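Local atomic coordinates of ripening-associated protein (Musa acuminata, PDB entry 4PIT), a protein that binds dimannose in two pockets of a jacalin-like lectin domain, consistent with a role as a carbohydrate-binding lectin. Residues B[38-42]-B[53-59]; B[31-37]-B[104-108]; B[83-89]-B[131-135]; B[21-26]-B[121-125]. The protein carries 1 engineered substitution. All blocks are in the same frame, centred on the assembly; numbering follows the deposited sequence.

Interaction 1: residues B[38-42]-B[53-59]; sequences DGVDV and RHYGGSG. With MAN (alpha-D-mannopyranose), chain G.
Tyr55 lays the edge of its ring against Val42, CE2 to CG2 4.2 Å, chi1 m for Tyr55, t for Val42. Both residues, with Val40 and Arg53, point to one face of an antiparallel pair formed by strands 38-42 and 53-56, whose axes approach to 4.7 Å at 163°. Val40-Tyr55 and Val42-Arg53 are hydrogen-bonded pairs: Val40 N to Tyr55 O 2.9 Å, Tyr55 N to Val40 O 2.9 Å, Val42 N to Arg53 O 2.8 Å, Arg53 N to Val42 O 2.9 Å. On the other face, His54 (chi1 t) gives ND1 to Asp41 OD1 at 2.6 Å, and its NE2 donates to Gly57 O at 2.8 Å. Gly39 and Gly56, CA atoms 4.1 Å apart, leave no space for side chains. Beyond them Gly57 N bonds Asp38 O at 3.0 Å, and a water joins Asp38 OD2 (2.7 Å) to Gly59 N (2.9 Å). Asp38 (chi1 m) forms a classic bulge with Gly39 opposite Phe32, and takes hydrogen bonds from O6 of the chain G mannose on OD1 (2.7 Å) and its O4 on OD2 (2.6 Å). A hairpin leading into a glycine loop beside the sugar-binding aspartate belongs to the mannose site of a jacalin-type beta-prism.

Interaction 2: residues B[31-37]-B[104-108]; sequences IFSGDVV and FGNTG. With MAN (alpha-D-mannopyranose), chain G; MAN (alpha-D-mannopyranose), chain C.
The loop 34-36, which holds a dimannose, leans on the loop 104-108, with CA distances of 4.8 Å for Asp35-Asn106 and 4.6 Å for Val36-Gly105. Thr107, chi1 m, directs OG1 to Asp35 O at 2.7 Å, and Asn106 N donates to the same carbonyl at 2.9 Å. Asp35, chi1 m with chi2 near -6°, divides its carboxylate between several partners: a water bridges OD1 (2.8 Å) to Asn106 OD1 (3.0 Å), while OD2 accepts a hydrogen bond from O1 of the chain C mannose at 2.8 Å and also bonds Tyr83 OH. Val36, chi1 m, lays CG1 3.7 Å from Thr107 OG1; Val37, chi1 t, brings CG2 to 3.5 Å from Phe104 O. Earlier in the strand, Ile31 (m, t) sets CD1 against the edge of the Phe104 ring, 3.7 Å from CD2. Phe104 is m and stacks on His63. A CB on Gly34 would strike the chain G mannose. Gly34 N bonds Val36 O at 2.8 Å, and in this loop Asp35 N donates to O5 and Val36 N to O6 of the chain G mannose, each at 3.0 Å. With Asp38 this completes the GXXXD sugar-binding motif of mannose-specific jacalin-related lectins.

Interaction 3: residues B[83-89]-B[131-135]; sequences YTGAVVL and FLDAI. Engineered in segment 83-89: Thr84 (natural residue His). With MAN (alpha-D-mannopyranose), chain F; MAN (alpha-D-mannopyranose), chain D; MAN (alpha-D-mannopyranose), chain G; MAN (alpha-D-mannopyranose), chain C.
Leu89 N donates to Leu132 O at 3.0 Å, next to the nearest CA pair, Val88 and Asp133 (4.1 Å), and a water spans Val87 O (2.7 Å) and Asp133 OD2 (2.6 Å). A type I' turn from Tyr83 to Ala86 is closed by Tyr83 N to Ala86 O (2.8 Å) and Ala86 N to Tyr83 O (2.9 Å). Tyr83 (chi1 t) turns its edge to the face of Phe131 (chi1 m), a T-shaped pair with centroids 5.3 Å apart and planes at 72°. The two rings stand between the two sugar sites of this beta-prism lectin, and Phe131 and Asp133 belong to its second GXXXD motif, begun at Gly129. Phe131 N donates to O6 of the chain F mannose (2.9 Å), that O6 to Asp133 OD1 (2.7 Å), and O4 of the same sugar to Asp133 OD2 (2.6 Å). The engineered Thr84 (His in nature) donates from OG1 to Tyr83 O at 2.7 Å and accepts a hydrogen bond on OG1 from O1 of the chain D mannose at 2.6 Å. Of the apolar contacts, Val88 CG1 to Phe131 CB (4.1 Å) borders the chain F sugar, while inward Leu89 CD1 lies 3.5 Å from both Leu132 CD2 and Ile135 CG2.

Interaction 4: residues B[21-26]-B[121-125]; sequences GPAYRI and ISGFF. With GOL (glycerol), chain L.
In this beta-prism, strand 121-125 of one sheet is packed against 21-26, the connection that leads into strand 25-33 of a neighbouring sheet. Ile26 does most of the work. Its CB points at the strand, and with chi1 m and chi2 t it carries CD1 to 3.7 Å from Phe124 CE2, 3.8 Å from both Ser122 C and Gly123 N, and 4.3 Å from Ile121 CG2. Phe124 starts its side chain away from 21-26, but at chi1 m the ring swings round to meet that methyl, alongside Met20 and Val42. Ser122 (chi1 p), next in buried area, lies along the 21-26 connection, its OG 4.3 Å from Pro22 CB and its O 3.7 Å from Tyr24 O. Gly123 faces Pro22, CA to CA 4.8 Å, and Gly21 O comes to 3.7 Å from Gly123 CA, so a CB at Gly123 would clash. Instead of direct backbone bonds, a water lies 2.8 Å from Gly21 O and 2.9 Å from Ser122 O, and accepts from Tyr24 N at 2.9 Å. A glycerol, probably from the crystallisation liquor, bridges the segments, its O3 accepting from Ile26 N at 3.2 Å and its O1 donating to Ile121 O at 2.8 Å.

Along the chain, 21-26 opens interaction 4, then 31-37 opens interaction 2 and 38-42 opens interaction 1, which closes first, at 53-59, as a hairpin. Interaction 3 opens at 83-89; interaction 2 closes at 104-108 and interaction 4 at 121-125, before 131-135 closes interaction 3. Interaction 1 lies within interaction 2, and both within interaction 4, while interaction 3 crosses interactions 2 and 4. Interaction 1 stays in one sheet; the others join different sheets of the prism. Interactions 1, 2 and 3 meet around one dimannose, through Asp38, Asp35 and Tyr83, while interaction 3 also lines the second site; interaction 4 sits about 23 Å from interaction 2, centre to centre, across the chain's centre.

Interaction 1: residues B[38-42]-B[53-59]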
# COMPACT_ATOMS: atom_id res chain seq x y z
N ASP B 38 -1.72 -12.91 16.36
CA ASP B 38 -2.85 -12.95 17.27
C ASP B 38 -3.42 -11.59 17.55
O ASP B 38 -4.60 -11.44 17.75
CB ASP B 38 -2.39 -13.58 18.59
CG ASP B 38 -2.07 -15.05 18.42
OD1 ASP B 38 -0.93 -15.37 17.96
OD2 ASP B 38 -2.98 -15.88 18.65
N GLY B 39 -2.56 -10.58 17.65
CA GLY B 39 -3.06 -9.28 18.02
C GLY B 39 -1.93 -8.31 18.14
O GLY B 39 -0.77 -8.64 17.88
N VAL B 40 -2.27 -7.05 18.45
CA VAL B 40 -1.26 -5.99 18.56
C VAL B 40 -1.63 -5.02 19.67
O VAL B 40 -2.79 -4.61 19.73
CB VAL B 40 -1.08 -5.21 17.22
CG1 VAL B 40 0.04 -4.19 17.31
CG2 VAL B 40 -0.85 -6.12 16.03
N ASP B 41 -0.63 -4.56 20.48
CA ASP B 41 -0.80 -3.49 21.44
C ASP B 41 -0.21 -2.27 20.78
O ASP B 41 0.93 -2.36 20.30
CB ASP B 41 -0.09 -3.72 22.77
CG ASP B 41 -0.72 -4.66 23.75
OD1 ASP B 41 -1.90 -5.03 23.54
OD2 ASP B 41 -0.06 -5.00 24.74
N VAL B 42 -0.92 -1.16 20.74
CA VAL B 42 -0.33 0.06 20.23
C VAL B 42 -0.26 1.00 21.40
O VAL B 42 -1.29 1.23 22.06
CB VAL B 42 -1.10 0.71 19.05
CG1 VAL B 42 -0.43 1.99 18.56
CG2 VAL B 42 -1.31 -0.30 17.89
N ARG B 53 -3.67 0.51 23.54
CA ARG B 53 -4.88 -0.16 23.07
C ARG B 53 -4.49 -1.50 22.54
O ARG B 53 -3.51 -1.59 21.78
CB ARG B 53 -5.60 0.67 21.99
CG ARG B 53 -6.13 1.97 22.58
CD ARG B 53 -6.88 2.82 21.59
NE ARG B 53 -7.21 4.11 22.19
CZ ARG B 53 -7.90 5.06 21.57
NH1 ARG B 53 -8.13 6.22 22.18
NH2 ARG B 53 -8.32 4.89 20.32
N HIS B 54 -5.28 -2.55 22.87
CA HIS B 54 -5.07 -3.90 22.39
C HIS B 54 -6.11 -4.26 21.35
O HIS B 54 -7.31 -4.06 21.58
CB HIS B 54 -5.17 -4.94 23.56
CG HIS B 54 -4.93 -6.35 23.07
ND1 HIS B 54 -3.64 -6.81 22.84
CD2 HIS B 54 -5.82 -7.31 22.72
CE1 HIS B 54 -3.78 -8.05 22.37
NE2 HIS B 54 -5.07 -8.41 22.32
N TYR B 55 -5.67 -4.83 20.23
CA TYR B 55 -6.55 -5.28 19.16
C TYR B 55 -6.27 -6.73 18.86
O TYR B 55 -5.11 -7.14 18.86
CB TYR B 55 -6.36 -4.44 17.90
CG TYR B 55 -6.48 -2.95 18.16
CD1 TYR B 55 -7.68 -2.38 18.57
CD2 TYR B 55 -5.38 -2.12 18.00
CE1 TYR B 55 -7.79 -1.00 18.76
CE2 TYR B 55 -5.48 -0.74 18.19
CZ TYR B 55 -6.67 -0.19 18.58
OH TYR B 55 -6.71 1.19 18.71
N GLY B 56 -7.31 -7.50 18.57
CA GLY B 56 -7.12 -8.93 18.34
C GLY B 56 -7.26 -9.71 19.64
O GLY B 56 -7.74 -9.17 20.64
N GLY B 57 -6.84 -10.96 19.61
CA GLY B 57 -6.99 -11.92 20.70
C GLY B 57 -5.89 -11.94 21.73
O GLY B 57 -4.97 -11.10 21.71
N SER B 58 -5.94 -12.94 22.61
CA SER B 58 -5.02 -13.01 23.75
C SER B 58 -3.84 -13.98 23.59
O SER B 58 -3.01 -14.05 24.49
CB SER B 58 -5.79 -13.38 25.01
OG SER B 58 -6.42 -14.62 24.80
N GLY B 59 -3.77 -14.70 22.47
CA GLY B 59 -2.72 -15.69 22.24
C GLY B 59 -1.41 -15.12 21.71
O GLY B 59 -1.28 -13.91 21.52
C1 MAN G . 0.26 -21.15 18.43
C2 MAN G . 0.54 -20.49 19.78
C3 MAN G . -0.68 -19.71 20.28
C4 MAN G . -1.20 -18.75 19.21
C5 MAN G . -1.45 -19.48 17.90
C6 MAN G . -1.83 -18.55 16.76
O2 MAN G . 1.67 -19.64 19.64
O3 MAN G . -0.38 -18.99 21.46
O4 MAN G . -2.43 -18.20 19.69
O5 MAN G . -0.26 -20.18 17.50
O6 MAN G . -0.80 -17.59 16.48
O HOH W 1 -5.23 -15.24 20.05

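Interaction 2: residues B[31-37]-B[104-108]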
# COMPACT_ATOMS: atom_id res chain seq x y z
N ILE B 31 3.67 -6.75 18.81
CA ILE B 31 2.96 -7.70 17.96
C ILE B 31 2.96 -9.06 18.65
O ILE B 31 4.03 -9.57 18.97
CB ILE B 31 3.65 -7.79 16.57
CG1 ILE B 31 3.60 -6.40 15.84
CG2 ILE B 31 3.00 -8.91 15.69
CD1 ILE B 31 4.56 -6.24 14.58
N PHE B 32 1.76 -9.66 18.85
CA PHE B 32 1.63 -10.99 19.48
C PHE B 32 1.44 -11.99 18.39
O PHE B 32 0.53 -11.82 17.56
CB PHE B 32 0.46 -11.05 20.45
CG PHE B 32 0.63 -10.13 21.63
CD1 PHE B 32 0.27 -8.78 21.53
CD2 PHE B 32 1.06 -10.62 22.86
CE1 PHE B 32 0.36 -7.94 22.65
CE2 PHE B 32 1.15 -9.78 23.98
CZ PHE B 32 0.83 -8.43 23.85
N SER B 33 2.29 -13.00 18.33
CA SER B 33 2.17 -13.95 17.25
C SER B 33 2.56 -15.34 17.66
O SER B 33 3.36 -15.54 18.58
CB SER B 33 3.04 -13.53 16.07
OG SER B 33 4.43 -13.55 16.38
N GLY B 34 2.10 -16.29 16.87
CA GLY B 34 2.49 -17.70 17.03
C GLY B 34 2.49 -18.27 15.63
O GLY B 34 3.29 -17.85 14.78
N ASP B 35 1.51 -19.15 15.34
CA ASP B 35 1.32 -19.62 13.96
C ASP B 35 0.93 -18.41 13.09
O ASP B 35 1.34 -18.30 11.93
CB ASP B 35 0.18 -20.63 13.90
CG ASP B 35 0.44 -22.02 14.44
OD1 ASP B 35 1.60 -22.31 14.80
OD2 ASP B 35 -0.52 -22.79 14.52
N VAL B 36 0.11 -17.51 13.67
CA VAL B 36 -0.36 -16.31 12.96
C VAL B 36 -0.17 -15.08 13.83
O VAL B 36 0.39 -15.19 14.93
CB VAL B 36 -1.85 -16.45 12.51
CG1 VAL B 36 -2.03 -17.61 11.54
CG2 VAL B 36 -2.80 -16.57 13.70
N VAL B 37 -0.66 -13.93 13.37
CA VAL B 37 -0.61 -12.72 14.20
C VAL B 37 -1.88 -12.72 15.03
O VAL B 37 -2.99 -12.62 14.49
CB VAL B 37 -0.47 -11.45 13.33
CG1 VAL B 37 -0.43 -10.20 14.22
CG2 VAL B 37 0.81 -11.52 12.49
N PHE B 104 6.69 -11.16 11.93
CA PHE B 104 6.30 -12.06 13.02
C PHE B 104 5.10 -12.84 12.58
O PHE B 104 4.19 -12.29 11.94
CB PHE B 104 6.00 -11.22 14.27
CG PHE B 104 7.14 -10.31 14.63
CD1 PHE B 104 8.35 -10.83 15.08
CD2 PHE B 104 7.03 -8.93 14.43
CE1 PHE B 104 9.44 -9.97 15.34
CE2 PHE B 104 8.10 -8.08 14.75
CZ PHE B 104 9.28 -8.61 15.23
N GLY B 105 5.09 -14.12 12.92
CA GLY B 105 4.04 -15.03 12.47
C GLY B 105 4.66 -16.09 11.58
O GLY B 105 5.71 -15.85 10.98
N ASN B 106 4.00 -17.25 11.44
CA ASN B 106 4.59 -18.37 10.72
C ASN B 106 3.72 -18.97 9.62
O ASN B 106 4.04 -20.06 9.12
CB ASN B 106 4.93 -19.48 11.74
CG ASN B 106 6.05 -19.12 12.69
OD1 ASN B 106 5.98 -19.34 13.90
ND2 ASN B 106 7.12 -18.55 12.16
N THR B 107 2.66 -18.26 9.18
CA THR B 107 1.78 -18.80 8.17
C THR B 107 1.76 -17.90 6.95
O THR B 107 1.41 -16.72 7.02
CB THR B 107 0.37 -19.03 8.73
OG1 THR B 107 0.43 -19.82 9.92
CG2 THR B 107 -0.56 -19.72 7.71
N GLY B 108 2.14 -18.48 5.82
CA GLY B 108 2.15 -17.77 4.56
C GLY B 108 0.79 -17.81 3.91
O GLY B 108 -0.10 -18.57 4.32
C1 MAN G . 0.26 -21.15 18.43
C2 MAN G . 0.54 -20.49 19.78
C3 MAN G . -0.68 -19.71 20.28
C4 MAN G . -1.20 -18.75 19.21
C5 MAN G . -1.45 -19.48 17.90
C6 MAN G . -1.83 -18.55 16.76
O2 MAN G . 1.67 -19.64 19.64
O3 MAN G . -0.38 -18.99 21.46
O4 MAN G . -2.43 -18.20 19.69
O5 MAN G . -0.26 -20.18 17.50
O6 MAN G . -0.80 -17.59 16.48
C1 MAN C . -2.17 -23.46 17.33
C2 MAN C . -0.69 -23.22 17.63
C3 MAN C . -0.00 -24.52 18.06
C4 MAN C . -0.76 -25.19 19.20
C5 MAN C . -2.21 -25.39 18.78
C6 MAN C . -3.09 -26.02 19.83
O1 MAN C . -2.31 -24.19 16.14
O2 MAN C . -0.61 -22.25 18.66
O3 MAN C . 1.36 -24.28 18.42
O4 MAN C . -0.15 -26.43 19.53
O5 MAN C . -2.80 -24.12 18.44
O6 MAN C . -4.25 -26.57 19.24
O HOH W 2 4.12 -21.20 15.37

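Interaction 3: residues B[83-89]-B[131-135]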
# COMPACT_ATOMS: atom_id res chain seq x y z
N TYR B 83 -6.50 -19.46 8.14
CA TYR B 83 -6.11 -20.16 9.35
C TYR B 83 -7.34 -20.41 10.21
O TYR B 83 -8.06 -19.48 10.54
CB TYR B 83 -5.06 -19.34 10.11
CG TYR B 83 -4.52 -20.00 11.36
CD1 TYR B 83 -3.54 -20.99 11.29
CD2 TYR B 83 -4.93 -19.58 12.62
CE1 TYR B 83 -2.97 -21.52 12.44
CE2 TYR B 83 -4.40 -20.14 13.78
CZ TYR B 83 -3.40 -21.09 13.68
OH TYR B 83 -2.89 -21.62 14.84
N THR B 84 -7.59 -21.69 10.56
CA THR B 84 -8.79 -22.11 11.32
C THR B 84 -10.10 -21.66 10.61
O THR B 84 -11.13 -21.52 11.25
CB THR B 84 -8.74 -21.68 12.82
OG1 THR B 84 -8.94 -20.25 12.96
CG2 THR B 84 -7.44 -22.11 13.51
N GLY B 85 -10.04 -21.54 9.29
CA GLY B 85 -11.18 -21.11 8.49
C GLY B 85 -11.39 -19.62 8.42
O GLY B 85 -12.39 -19.16 7.87
N ALA B 86 -10.47 -18.84 9.04
CA ALA B 86 -10.55 -17.38 9.02
C ALA B 86 -9.46 -16.81 8.12
O ALA B 86 -8.41 -17.44 7.94
CB ALA B 86 -10.37 -16.85 10.44
N VAL B 87 -9.72 -15.62 7.56
CA VAL B 87 -8.75 -14.92 6.72
C VAL B 87 -8.12 -13.90 7.64
O VAL B 87 -8.78 -12.92 8.03
CB VAL B 87 -9.44 -14.28 5.48
CG1 VAL B 87 -8.43 -13.43 4.69
CG2 VAL B 87 -10.05 -15.37 4.59
N VAL B 88 -6.86 -14.11 8.01
CA VAL B 88 -6.20 -13.24 9.00
C VAL B 88 -4.78 -12.90 8.58
O VAL B 88 -4.29 -13.36 7.54
CB VAL B 88 -6.17 -13.97 10.39
CG1 VAL B 88 -7.58 -14.30 10.89
CG2 VAL B 88 -5.29 -15.23 10.34
N LEU B 89 -4.10 -12.08 9.38
CA LEU B 89 -2.70 -11.81 9.12
C LEU B 89 -1.91 -13.01 9.59
O LEU B 89 -1.90 -13.32 10.79
CB LEU B 89 -2.25 -10.53 9.84
CG LEU B 89 -2.82 -9.24 9.25
CD1 LEU B 89 -2.77 -8.17 10.28
CD2 LEU B 89 -2.07 -8.84 7.95
N PHE B 131 -7.86 -13.54 16.39
CA PHE B 131 -6.58 -13.18 15.81
C PHE B 131 -6.70 -11.78 15.21
O PHE B 131 -7.74 -11.12 15.32
CB PHE B 131 -6.16 -14.22 14.73
CG PHE B 131 -6.25 -15.66 15.23
CD1 PHE B 131 -5.46 -16.10 16.28
CD2 PHE B 131 -7.14 -16.56 14.63
CE1 PHE B 131 -5.57 -17.42 16.76
CE2 PHE B 131 -7.21 -17.89 15.09
CZ PHE B 131 -6.43 -18.31 16.15
N LEU B 132 -5.61 -11.30 14.60
CA LEU B 132 -5.65 -10.01 13.95
C LEU B 132 -6.14 -10.21 12.51
O LEU B 132 -5.34 -10.54 11.62
CB LEU B 132 -4.28 -9.34 14.00
CG LEU B 132 -4.30 -7.85 13.66
CD1 LEU B 132 -5.20 -7.03 14.59
CD2 LEU B 132 -2.89 -7.31 13.72
N ASP B 133 -7.45 -10.01 12.31
CA ASP B 133 -8.05 -10.20 10.99
C ASP B 133 -7.49 -9.30 9.94
O ASP B 133 -7.27 -9.75 8.81
CB ASP B 133 -9.56 -9.97 11.06
CG ASP B 133 -10.25 -10.97 11.96
OD1 ASP B 133 -10.06 -10.89 13.20
OD2 ASP B 133 -10.93 -11.88 11.42
N ALA B 134 -7.26 -8.01 10.28
CA ALA B 134 -6.80 -7.08 9.24
C ALA B 134 -6.12 -5.88 9.86
O ALA B 134 -6.38 -5.54 11.01
CB ALA B 134 -7.99 -6.61 8.39
N ILE B 135 -5.27 -5.24 9.07
CA ILE B 135 -4.59 -4.02 9.52
C ILE B 135 -4.43 -3.06 8.35
O ILE B 135 -4.15 -3.48 7.23
CB ILE B 135 -3.24 -4.35 10.22
CG1 ILE B 135 -2.72 -3.11 10.99
CG2 ILE B 135 -2.20 -4.89 9.21
CD1 ILE B 135 -1.50 -3.41 11.98
C1 MAN F . -12.94 -15.70 15.79
C2 MAN F . -14.03 -14.65 15.61
C3 MAN F . -14.10 -14.21 14.14
C4 MAN F . -12.73 -13.75 13.65
C5 MAN F . -11.68 -14.83 13.93
C6 MAN F . -10.28 -14.39 13.59
O2 MAN F . -13.69 -13.53 16.43
O3 MAN F . -15.07 -13.18 13.97
O4 MAN F . -12.78 -13.54 12.24
O5 MAN F . -11.68 -15.19 15.32
O6 MAN F . -9.89 -13.27 14.40
C1 MAN D . -11.56 -18.29 14.28
C2 MAN D . -12.62 -18.07 15.35
C3 MAN D . -13.65 -19.20 15.28
C4 MAN D . -14.28 -19.24 13.89
C5 MAN D . -13.21 -19.33 12.81
C6 MAN D . -13.75 -19.14 11.41
O1 MAN D . -10.79 -19.47 14.60
O2 MAN D . -13.34 -16.87 15.07
O3 MAN D . -14.68 -18.97 16.24
O4 MAN D . -15.13 -20.38 13.80
O5 MAN D . -12.19 -18.33 13.00
O6 MAN D . -14.49 -17.91 11.27
C1 MAN G . 0.26 -21.15 18.43
C2 MAN G . 0.54 -20.49 19.78
C3 MAN G . -0.68 -19.71 20.28
C4 MAN G . -1.20 -18.75 19.21
C5 MAN G . -1.45 -19.48 17.90
C6 MAN G . -1.83 -18.55 16.76
O2 MAN G . 1.67 -19.64 19.64
O3 MAN G . -0.38 -18.99 21.46
O4 MAN G . -2.43 -18.20 19.69
O5 MAN G . -0.26 -20.18 17.50
O6 MAN G . -0.80 -17.59 16.48
C1 MAN C . -2.17 -23.46 17.33
C2 MAN C . -0.69 -23.22 17.63
C3 MAN C . -0.00 -24.52 18.06
C4 MAN C . -0.76 -25.19 19.20
C5 MAN C . -2.21 -25.39 18.78
C6 MAN C . -3.09 -26.02 19.83
O1 MAN C . -2.31 -24.19 16.14
O2 MAN C . -0.61 -22.25 18.66
O3 MAN C . 1.36 -24.28 18.42
O4 MAN C . -0.15 -26.43 19.53
O5 MAN C . -2.80 -24.12 18.44
O6 MAN C . -4.25 -26.57 19.24
O HOH W 3 -11.21 -12.29 8.89

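Interaction 4: residues B[21-26]-B[121-125]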
# COMPACT_ATOMS: atom_id res chain seq x y z
N GLY B 21 -7.39 6.29 14.63
CA GLY B 21 -7.33 7.65 14.13
C GLY B 21 -5.88 8.05 13.92
O GLY B 21 -4.95 7.33 14.28
N PRO B 22 -5.69 9.28 13.41
CA PRO B 22 -4.34 9.76 13.08
C PRO B 22 -3.75 10.81 14.02
O PRO B 22 -2.74 11.40 13.67
CB PRO B 22 -4.59 10.46 11.75
CG PRO B 22 -5.93 11.08 11.92
CD PRO B 22 -6.72 10.20 12.90
N ALA B 23 -4.39 11.07 15.16
CA ALA B 23 -3.97 12.19 16.00
C ALA B 23 -2.88 11.91 17.01
O ALA B 23 -2.34 12.87 17.59
CB ALA B 23 -5.18 12.74 16.73
N TYR B 24 -2.56 10.64 17.28
CA TYR B 24 -1.67 10.30 18.38
C TYR B 24 -0.25 10.06 17.95
O TYR B 24 -0.00 9.81 16.76
CB TYR B 24 -2.20 9.02 19.05
CG TYR B 24 -3.66 9.06 19.42
CD1 TYR B 24 -4.21 10.16 20.09
CD2 TYR B 24 -4.48 7.97 19.19
CE1 TYR B 24 -5.56 10.20 20.43
CE2 TYR B 24 -5.83 7.98 19.57
CZ TYR B 24 -6.36 9.10 20.17
OH TYR B 24 -7.70 9.10 20.49
N ARG B 25 0.68 10.14 18.93
CA ARG B 25 2.08 9.86 18.64
C ARG B 25 2.36 8.40 19.02
O ARG B 25 2.41 8.07 20.20
CB ARG B 25 3.01 10.79 19.38
CG ARG B 25 4.46 10.46 19.04
CD ARG B 25 5.43 11.28 19.84
NE ARG B 25 6.80 10.94 19.48
CZ ARG B 25 7.87 11.60 19.92
NH1 ARG B 25 7.72 12.64 20.75
NH2 ARG B 25 9.08 11.23 19.55
N ILE B 26 2.57 7.54 18.03
CA ILE B 26 2.89 6.14 18.30
C ILE B 26 4.26 6.09 18.94
O ILE B 26 5.21 6.63 18.35
CB ILE B 26 2.85 5.28 17.03
CG1 ILE B 26 1.45 5.22 16.41
CG2 ILE B 26 3.39 3.87 17.28
CD1 ILE B 26 1.55 4.90 14.87
N ILE B 121 3.98 6.26 8.76
CA ILE B 121 2.74 5.79 9.37
C ILE B 121 2.42 6.64 10.57
O ILE B 121 3.29 6.83 11.45
CB ILE B 121 2.89 4.30 9.74
CG1 ILE B 121 2.94 3.50 8.41
CG2 ILE B 121 1.74 3.83 10.66
CD1 ILE B 121 3.50 2.09 8.58
N SER B 122 1.16 7.10 10.66
CA SER B 122 0.78 7.94 11.79
C SER B 122 -0.36 7.37 12.65
O SER B 122 -0.77 8.03 13.61
CB SER B 122 0.36 9.32 11.28
OG SER B 122 -0.71 9.19 10.36
N GLY B 123 -0.88 6.19 12.31
CA GLY B 123 -1.96 5.59 13.08
C GLY B 123 -2.34 4.28 12.42
O GLY B 123 -1.89 3.96 11.32
N PHE B 124 -3.23 3.55 13.09
CA PHE B 124 -3.67 2.24 12.65
C PHE B 124 -5.16 2.09 12.66
O PHE B 124 -5.86 2.69 13.46
CB PHE B 124 -3.10 1.15 13.59
CG PHE B 124 -1.61 0.98 13.49
CD1 PHE B 124 -1.06 0.23 12.45
CD2 PHE B 124 -0.76 1.52 14.44
CE1 PHE B 124 0.32 0.05 12.35
CE2 PHE B 124 0.62 1.33 14.35
CZ PHE B 124 1.15 0.58 13.31
N PHE B 125 -5.63 1.20 11.81
CA PHE B 125 -7.02 0.75 11.81
C PHE B 125 -6.99 -0.71 11.35
O PHE B 125 -5.93 -1.20 10.93
CB PHE B 125 -7.95 1.65 10.94
CG PHE B 125 -7.69 1.62 9.46
CD1 PHE B 125 -6.65 2.37 8.90
CD2 PHE B 125 -8.45 0.80 8.62
CE1 PHE B 125 -6.41 2.34 7.52
CE2 PHE B 125 -8.21 0.78 7.23
CZ PHE B 125 -7.18 1.54 6.69
C1 GOL L . 4.96 6.90 13.87
O1 GOL L . 5.73 6.58 12.71
C2 GOL L . 5.35 8.23 14.47
O2 GOL L . 5.61 9.20 13.45
C3 GOL L . 4.35 8.79 15.46
O3 GOL L . 3.00 8.58 15.05
O HOH W 4 -2.75 8.18 15.76